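Nitrogenase molybdenum-iron protein alpha chain (Clostridium pasteurianum, PDB 4WES) forms, with the beta chain, the molybdenum-iron component of nitrogenase, which reduces dinitrogen to ammonium using electrons from the iron protein and ATP. Local coordinates at residues D68-H74 with P136-Y142; S80-W84 with E103-S107; H170-C174 with I188-T192. One frame throughout, in Å; residues are numbered along the deposited sequence.

Contact 1 of 3, residues D68-H74 with P136-Y142; sequences DMVHITH and PAAIGVY
Strand 69-74 lies beside strand 138-143 at the centre of a four-stranded parallel sheet, with Val70 opposite Ile139, His71 opposite Gly140 and Ile72 opposite Val141. First, Ala137 N bonds to Asp68 O. A continuous ladder then runs from Val70 N-Ala138 O to His74 N-Tyr142 O, including Gly140 N to Val70 O (2.9 Å) and Ile72 N to Gly140 O (2.8 Å).

On the face carrying Met69, His71 and Tyr142, the phenol reaches back along the sheet and its OH hydrogen-bonds His71 ND1 at 2.7 Å, close to the imidazole plane. The two rings meet rim to rim, planes at 53°. His71 NE2 bonds to Ile66 O, so both ring nitrogens are engaged. Gly140 brings no side chain to this face, and the extended Met69 chain lays CE on its backbone, 3.6 Å from Gly140 N. Met63 of helix 54-63 covers Met69 and Tyr142. On the other face, Ile72 CD1 packs on Ile139 CG2 at 3.8 Å and Val70 CG2 on Pro136 CB, with Ala130 of helix 120-134 over both Val70 and Ile72. The strand order 106-107, 69-74, 138-143, 169-172, with helices on both faces, fits a Rossmann-like domain.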
# COMPACT_ATOMS: atom_id res chain seq x y z
N ASP A 68 -32.95 5.79 11.43
CA ASP A 68 -33.96 5.19 10.53
C ASP A 68 -34.90 6.25 9.97
O ASP A 68 -35.95 5.92 9.38
CB ASP A 68 -34.72 4.05 11.20
CG ASP A 68 -35.47 4.47 12.45
OD1 ASP A 68 -35.34 5.61 12.91
OD2 ASP A 68 -36.18 3.60 12.95
N MET A 69 -34.48 7.51 10.07
CA MET A 69 -35.10 8.64 9.40
C MET A 69 -34.23 9.07 8.24
O MET A 69 -33.01 9.17 8.43
CB MET A 69 -35.30 9.75 10.45
CG MET A 69 -35.88 11.07 10.04
SD MET A 69 -36.32 11.98 11.54
CE MET A 69 -36.77 13.53 10.73
N VAL A 70 -34.81 9.29 7.06
CA VAL A 70 -34.04 9.82 5.93
C VAL A 70 -34.00 11.34 6.03
O VAL A 70 -35.02 11.99 6.02
CB VAL A 70 -34.61 9.36 4.57
CG1 VAL A 70 -34.03 10.17 3.42
CG2 VAL A 70 -34.36 7.89 4.38
N HIS A 71 -32.78 11.89 6.17
CA HIS A 71 -32.60 13.32 6.35
C HIS A 71 -32.19 13.97 5.03
O HIS A 71 -31.10 13.73 4.54
CB HIS A 71 -31.51 13.58 7.41
CG HIS A 71 -31.81 12.94 8.72
ND1 HIS A 71 -32.76 13.41 9.59
CD2 HIS A 71 -31.27 11.84 9.27
CE1 HIS A 71 -32.79 12.60 10.64
NE2 HIS A 71 -31.88 11.66 10.48
N ILE A 72 -33.11 14.73 4.44
CA ILE A 72 -32.88 15.36 3.14
C ILE A 72 -32.51 16.81 3.31
O ILE A 72 -33.31 17.61 3.81
CB ILE A 72 -34.11 15.25 2.21
CG1 ILE A 72 -34.57 13.79 2.06
CG2 ILE A 72 -33.78 15.87 0.86
CD1 ILE A 72 -35.84 13.64 1.21
N THR A 73 -31.29 17.17 2.91
CA THR A 73 -30.89 18.57 2.89
C THR A 73 -31.47 19.23 1.64
O THR A 73 -31.19 18.79 0.53
CB THR A 73 -29.36 18.70 2.86
OG1 THR A 73 -28.84 18.04 4.03
CG2 THR A 73 -28.92 20.13 2.77
N HIS A 74 -32.26 20.27 1.86
CA HIS A 74 -32.80 21.03 0.74
C HIS A 74 -31.86 22.22 0.48
O HIS A 74 -31.90 23.22 1.20
CB HIS A 74 -34.23 21.49 1.00
CG HIS A 74 -34.86 22.16 -0.17
ND1 HIS A 74 -34.71 21.71 -1.47
CD2 HIS A 74 -35.63 23.27 -0.23
CE1 HIS A 74 -35.41 22.49 -2.26
NE2 HIS A 74 -35.99 23.43 -1.53
N PRO A 136 -38.51 4.69 4.99
CA PRO A 136 -38.00 4.93 6.33
C PRO A 136 -39.13 5.16 7.36
O PRO A 136 -40.31 5.25 7.00
CB PRO A 136 -37.19 6.20 6.13
CG PRO A 136 -38.02 6.95 5.12
CD PRO A 136 -38.49 5.90 4.15
N ALA A 137 -38.76 5.32 8.62
CA ALA A 137 -39.72 5.62 9.67
C ALA A 137 -40.33 7.01 9.49
O ALA A 137 -41.46 7.27 9.88
CB ALA A 137 -39.06 5.49 11.02
N ALA A 138 -39.52 7.92 8.95
CA ALA A 138 -39.87 9.34 8.78
C ALA A 138 -38.86 9.93 7.83
O ALA A 138 -37.79 9.35 7.60
CB ALA A 138 -39.88 10.08 10.10
N ILE A 139 -39.19 11.10 7.32
CA ILE A 139 -38.29 11.90 6.49
C ILE A 139 -38.16 13.26 7.10
O ILE A 139 -39.15 13.84 7.57
CB ILE A 139 -38.82 11.97 5.04
CG1 ILE A 139 -38.78 10.57 4.41
CG2 ILE A 139 -38.03 13.00 4.20
CD1 ILE A 139 -39.47 10.44 3.07
N GLY A 140 -36.93 13.78 7.15
CA GLY A 140 -36.69 15.17 7.53
C GLY A 140 -36.28 15.98 6.31
O GLY A 140 -35.61 15.47 5.42
N VAL A 141 -36.67 17.26 6.30
CA VAL A 141 -36.30 18.21 5.27
C VAL A 141 -35.65 19.39 5.96
O VAL A 141 -36.27 20.01 6.84
CB VAL A 141 -37.52 18.73 4.52
CG1 VAL A 141 -37.08 19.77 3.50
CG2 VAL A 141 -38.27 17.57 3.87
N TYR A 142 -34.42 19.74 5.56
CA TYR A 142 -33.63 20.71 6.28
C TYR A 142 -33.30 21.88 5.36
O TYR A 142 -32.67 21.69 4.31
CB TYR A 142 -32.33 20.06 6.80
CG TYR A 142 -32.67 18.92 7.73
CD1 TYR A 142 -32.86 19.11 9.08
CD2 TYR A 142 -32.87 17.66 7.23
CE1 TYR A 142 -33.24 18.07 9.90
CE2 TYR A 142 -33.28 16.60 8.02
CZ TYR A 142 -33.47 16.82 9.37
OH TYR A 142 -33.90 15.80 10.20

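Contact 2 of 3, residues S80-W84 with E103-S107; sequences SFYTW and EYVFS
Val105 presses its two methyls into the bend between the indole and the backbone of Trp84. CG2 sits over one face of the indole, 4.0 Å from the centroid of the five-membered ring and 24° off the normal, a CH-pi contact; CG1 reaches the base of the side chain, 3.5 Å from Trp84 CA, and also touches CB. The two side chains run at about a right angle to each other. With CG anti to the backbone N (chi1 -163°), the indole swings out alongside segment 103-107, where NE1 donates to Glu103 O at 3.1 Å. That bond is fairly straight at the hydrogen (161°) and lies near the ring plane, but it arrives well above the carbonyl plane of Glu103. Tyr394 of the beta chain stacks on Trp84 and also bonds to its backbone O.

Ser80 approaches from the end of helix 77-81, its OG 3.5 Å from Val105 CB. One ordered water lies 2.7 Å from Ser80 OG and donates to Phe106 O at 2.9 Å; a second bridges Ser80 OG to Ser107 OG. Thr83 N and OG1 both give hydrogen bonds to Ser80 O, while Lys59 is a further partner of Thr83 OG1. The chemistry is thus mixed: one direct hydrogen bond, a methyl over one face and the stacked Tyr394 of the beta chain probably fix the indole's rotation, whereas the serine hydroxyl is tied to strand 106-107 through water.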
# COMPACT_ATOMS: atom_id res chain seq x y z
N SER A 80 -25.00 19.24 2.19
CA SER A 80 -25.14 17.79 2.35
C SER A 80 -23.77 17.10 2.49
O SER A 80 -23.54 16.37 3.45
CB SER A 80 -25.89 17.25 1.12
OG SER A 80 -26.08 15.84 1.23
N PHE A 81 -22.87 17.33 1.53
CA PHE A 81 -21.55 16.69 1.51
C PHE A 81 -20.81 16.87 2.82
O PHE A 81 -20.17 15.94 3.31
CB PHE A 81 -20.72 17.27 0.36
CG PHE A 81 -19.36 16.67 0.25
CD1 PHE A 81 -19.12 15.53 -0.49
CD2 PHE A 81 -18.28 17.25 0.90
CE1 PHE A 81 -17.86 14.96 -0.61
CE2 PHE A 81 -17.04 16.70 0.80
CZ PHE A 81 -16.81 15.56 0.06
N TYR A 82 -20.89 18.05 3.43
CA TYR A 82 -20.14 18.34 4.64
C TYR A 82 -20.77 17.75 5.90
O TYR A 82 -20.18 17.87 6.98
CB TYR A 82 -19.87 19.85 4.74
CG TYR A 82 -18.97 20.30 3.63
CD1 TYR A 82 -17.68 19.81 3.51
CD2 TYR A 82 -19.40 21.23 2.68
CE1 TYR A 82 -16.85 20.19 2.47
CE2 TYR A 82 -18.57 21.59 1.63
CZ TYR A 82 -17.29 21.09 1.54
OH TYR A 82 -16.43 21.45 0.52
N THR A 83 -21.89 17.02 5.74
CA THR A 83 -22.47 16.24 6.83
C THR A 83 -22.32 14.75 6.59
O THR A 83 -22.93 13.93 7.30
CB THR A 83 -23.93 16.62 7.10
OG1 THR A 83 -24.76 16.30 5.97
CG2 THR A 83 -24.04 18.09 7.46
N TRP A 84 -21.47 14.35 5.65
CA TRP A 84 -21.25 12.96 5.30
C TRP A 84 -20.15 12.32 6.16
O TRP A 84 -19.00 12.14 5.74
CB TRP A 84 -20.97 12.83 3.80
CG TRP A 84 -21.11 11.49 3.19
CD1 TRP A 84 -21.52 10.33 3.77
CD2 TRP A 84 -20.82 11.17 1.83
NE1 TRP A 84 -21.53 9.30 2.86
CE2 TRP A 84 -21.06 9.80 1.67
CE3 TRP A 84 -20.32 11.90 0.76
CZ2 TRP A 84 -20.84 9.15 0.46
CZ3 TRP A 84 -20.12 11.26 -0.46
CH2 TRP A 84 -20.38 9.90 -0.59
N GLU A 103 -24.55 5.80 6.65
CA GLU A 103 -23.51 5.77 5.64
C GLU A 103 -23.85 6.62 4.42
O GLU A 103 -23.07 6.66 3.49
CB GLU A 103 -23.20 4.33 5.23
CG GLU A 103 -22.70 3.47 6.39
CD GLU A 103 -22.96 1.98 6.30
OE1 GLU A 103 -22.19 1.22 6.93
OE2 GLU A 103 -23.94 1.57 5.65
N TYR A 104 -25.00 7.29 4.44
CA TYR A 104 -25.53 8.01 3.30
C TYR A 104 -25.72 9.48 3.62
O TYR A 104 -25.98 9.83 4.76
CB TYR A 104 -26.90 7.47 2.88
CG TYR A 104 -26.92 6.03 2.50
CD1 TYR A 104 -26.82 5.62 1.19
CD2 TYR A 104 -27.06 5.02 3.46
CE1 TYR A 104 -26.84 4.27 0.85
CE2 TYR A 104 -27.08 3.69 3.11
CZ TYR A 104 -27.00 3.31 1.81
OH TYR A 104 -27.02 1.98 1.50
N VAL A 105 -25.66 10.34 2.60
CA VAL A 105 -26.27 11.67 2.69
C VAL A 105 -27.21 11.88 1.52
O VAL A 105 -26.94 11.42 0.39
CB VAL A 105 -25.24 12.81 2.77
CG1 VAL A 105 -24.55 12.81 4.12
CG2 VAL A 105 -24.22 12.78 1.63
N PHE A 106 -28.28 12.61 1.81
CA PHE A 106 -29.38 12.82 0.88
C PHE A 106 -29.60 14.31 0.68
O PHE A 106 -29.62 15.05 1.64
CB PHE A 106 -30.65 12.22 1.47
CG PHE A 106 -30.56 10.75 1.75
CD1 PHE A 106 -30.68 9.83 0.72
CD2 PHE A 106 -30.34 10.28 3.02
CE1 PHE A 106 -30.60 8.49 0.99
CE2 PHE A 106 -30.30 8.92 3.31
CZ PHE A 106 -30.39 8.03 2.28
N SER A 107 -29.85 14.72 -0.56
CA SER A 107 -30.14 16.13 -0.77
C SER A 107 -30.86 16.36 -2.07
O SER A 107 -31.00 15.47 -2.93
CB SER A 107 -28.87 16.92 -0.79
OG SER A 107 -28.18 16.69 -2.01
O HOH W 1 -27.55 15.70 3.54
O HOH W 2 -26.47 14.37 -1.25

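Contact 3 of 3, residues H170-C174 with I188-T192; sequences HAFSC and IANNT
Phe172, at the end of strand 169-172, packs on Ala189 and Thr192 of helix 182-196, the helix that follows it in this alpha/beta domain. The helix runs back across the strand: the short axes lie at 153°, nearly antiparallel, and are 9.0 Å apart at their closest. No hydrogen bond crosses between the segments; side chains do the work.

The phenyl ring leans toward the helix with CG anti to its own carbonyl carbon (chi1 -61°), which carries CE2 to 3.7 Å from Thr192 CB and equally near Thr192 CG2, with CZ beside the same methyl. Ala189 CA lies 3.9 Å from CE2, and Ile188 O comes up at the ring edge, 4.1 Å from CD2. Phe172 also meets Tyr142, their planes almost parallel, and touches Cys58 and Met63 of helix 54-63, so the ring joins two helices to the neighbouring strand. Two residues earlier, His170 CB touches Thr192 CG2, and His170 NE2 bonds to Tyr246 OH.

Beyond the strand the chain makes an inverse gamma turn centred on Ser173. Ile188 fills in beneath it: CD1 is 3.5 Å from Ser173 O and 4.1 Å from Cys174 CA, while CG2 faces Cys174 CB. The Cys174 side chain is about 7 Å from the [8Fe-7S] cluster. On the far side of the helix, Asn190 ND2 bonds to His186 O within its own helix and to Ser265 O on helix 263-277, and OD1 accepts from Ile269 N there; His186 and Ser265 line the molybdenum-cluster pocket. The chemistry is therefore divided: apolar packing holds one side of helix 182-196 to the sheet, and an amide ties the other to helix 263-277.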
# COMPACT_ATOMS: atom_id res chain seq x y z
N HIS A 170 -40.89 15.86 8.45
CA HIS A 170 -40.63 16.98 9.36
C HIS A 170 -39.74 18.01 8.71
O HIS A 170 -38.61 17.70 8.32
CB HIS A 170 -39.96 16.49 10.63
CG HIS A 170 -40.76 15.45 11.35
ND1 HIS A 170 -42.01 15.71 11.84
CD2 HIS A 170 -40.51 14.16 11.65
CE1 HIS A 170 -42.48 14.63 12.44
NE2 HIS A 170 -41.61 13.67 12.32
N ALA A 171 -40.26 19.22 8.60
CA ALA A 171 -39.49 20.35 8.05
C ALA A 171 -38.79 21.15 9.14
O ALA A 171 -39.36 21.42 10.19
CB ALA A 171 -40.41 21.26 7.24
N PHE A 172 -37.58 21.61 8.84
CA PHE A 172 -36.80 22.41 9.77
C PHE A 172 -36.26 23.63 9.04
O PHE A 172 -35.48 23.49 8.10
CB PHE A 172 -35.61 21.61 10.32
CG PHE A 172 -36.02 20.38 11.09
CD1 PHE A 172 -36.28 19.20 10.45
CD2 PHE A 172 -36.13 20.43 12.47
CE1 PHE A 172 -36.67 18.06 11.15
CE2 PHE A 172 -36.50 19.30 13.19
CZ PHE A 172 -36.80 18.12 12.53
N SER A 173 -36.66 24.83 9.49
CA SER A 173 -36.20 26.07 8.86
C SER A 173 -34.91 26.53 9.52
O SER A 173 -34.88 27.50 10.25
CB SER A 173 -37.27 27.14 8.95
OG SER A 173 -38.33 26.84 8.07
N CYS A 174 -33.86 25.78 9.24
CA CYS A 174 -32.51 25.98 9.80
C CYS A 174 -31.53 26.59 8.81
O CYS A 174 -30.35 26.25 8.78
CB CYS A 174 -31.99 24.69 10.40
SG CYS A 174 -31.99 23.28 9.25
N ILE A 188 -34.09 25.21 16.96
CA ILE A 188 -35.00 24.90 15.87
C ILE A 188 -35.30 23.40 15.85
O ILE A 188 -36.48 22.98 15.69
CB ILE A 188 -34.40 25.39 14.53
CG1 ILE A 188 -34.39 26.93 14.50
CG2 ILE A 188 -35.19 24.85 13.34
CD1 ILE A 188 -33.43 27.53 13.49
N ALA A 189 -34.30 22.55 16.02
CA ALA A 189 -34.54 21.12 16.06
C ALA A 189 -35.41 20.75 17.24
O ALA A 189 -36.35 19.94 17.12
CB ALA A 189 -33.23 20.35 16.11
N ASN A 190 -35.09 21.28 18.42
CA ASN A 190 -35.83 20.91 19.62
C ASN A 190 -37.31 21.24 19.50
O ASN A 190 -38.15 20.49 19.99
CB ASN A 190 -35.28 21.62 20.88
CG ASN A 190 -34.07 20.92 21.54
OD1 ASN A 190 -34.11 20.65 22.72
ND2 ASN A 190 -33.02 20.64 20.77
N ASN A 191 -37.63 22.37 18.89
CA ASN A 191 -39.02 22.80 18.81
C ASN A 191 -39.85 21.75 18.08
O ASN A 191 -40.92 21.34 18.55
CB ASN A 191 -39.15 24.12 18.10
CG ASN A 191 -38.69 25.29 18.92
OD1 ASN A 191 -38.50 25.19 20.15
ND2 ASN A 191 -38.50 26.43 18.25
N THR A 192 -39.38 21.31 16.93
CA THR A 192 -40.14 20.36 16.11
C THR A 192 -40.09 18.95 16.70
O THR A 192 -41.10 18.23 16.68
CB THR A 192 -39.66 20.42 14.65
OG1 THR A 192 -40.05 21.68 14.11
CG2 THR A 192 -40.16 19.27 13.83

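All three contacts belong to one parallel sheet. Contact 1 is its central pair; contact 2 lies at one outer strand, about 11 Å away between centres, and contact 3 at the other, about 12 Å away. Contacts 2 and 3 are about 18 Å apart between centres and do not touch. Probable hydrogen bonds join contact 1 to each: Thr73 N to Phe106 O (3.0 Å) and His170 N to Ile139 O (2.8 Å). Along the chain, contact 2 is nested within the loop closed by contact 1, and contact 3 follows. Beyond contact 2 the sheet continues into the beta chain. The side chains of Thr73, Ser80 and Cys174 each come within about 7 Å of the [8Fe-7S] cluster, so this end of the sheet lies close to the cluster shared with the beta chain.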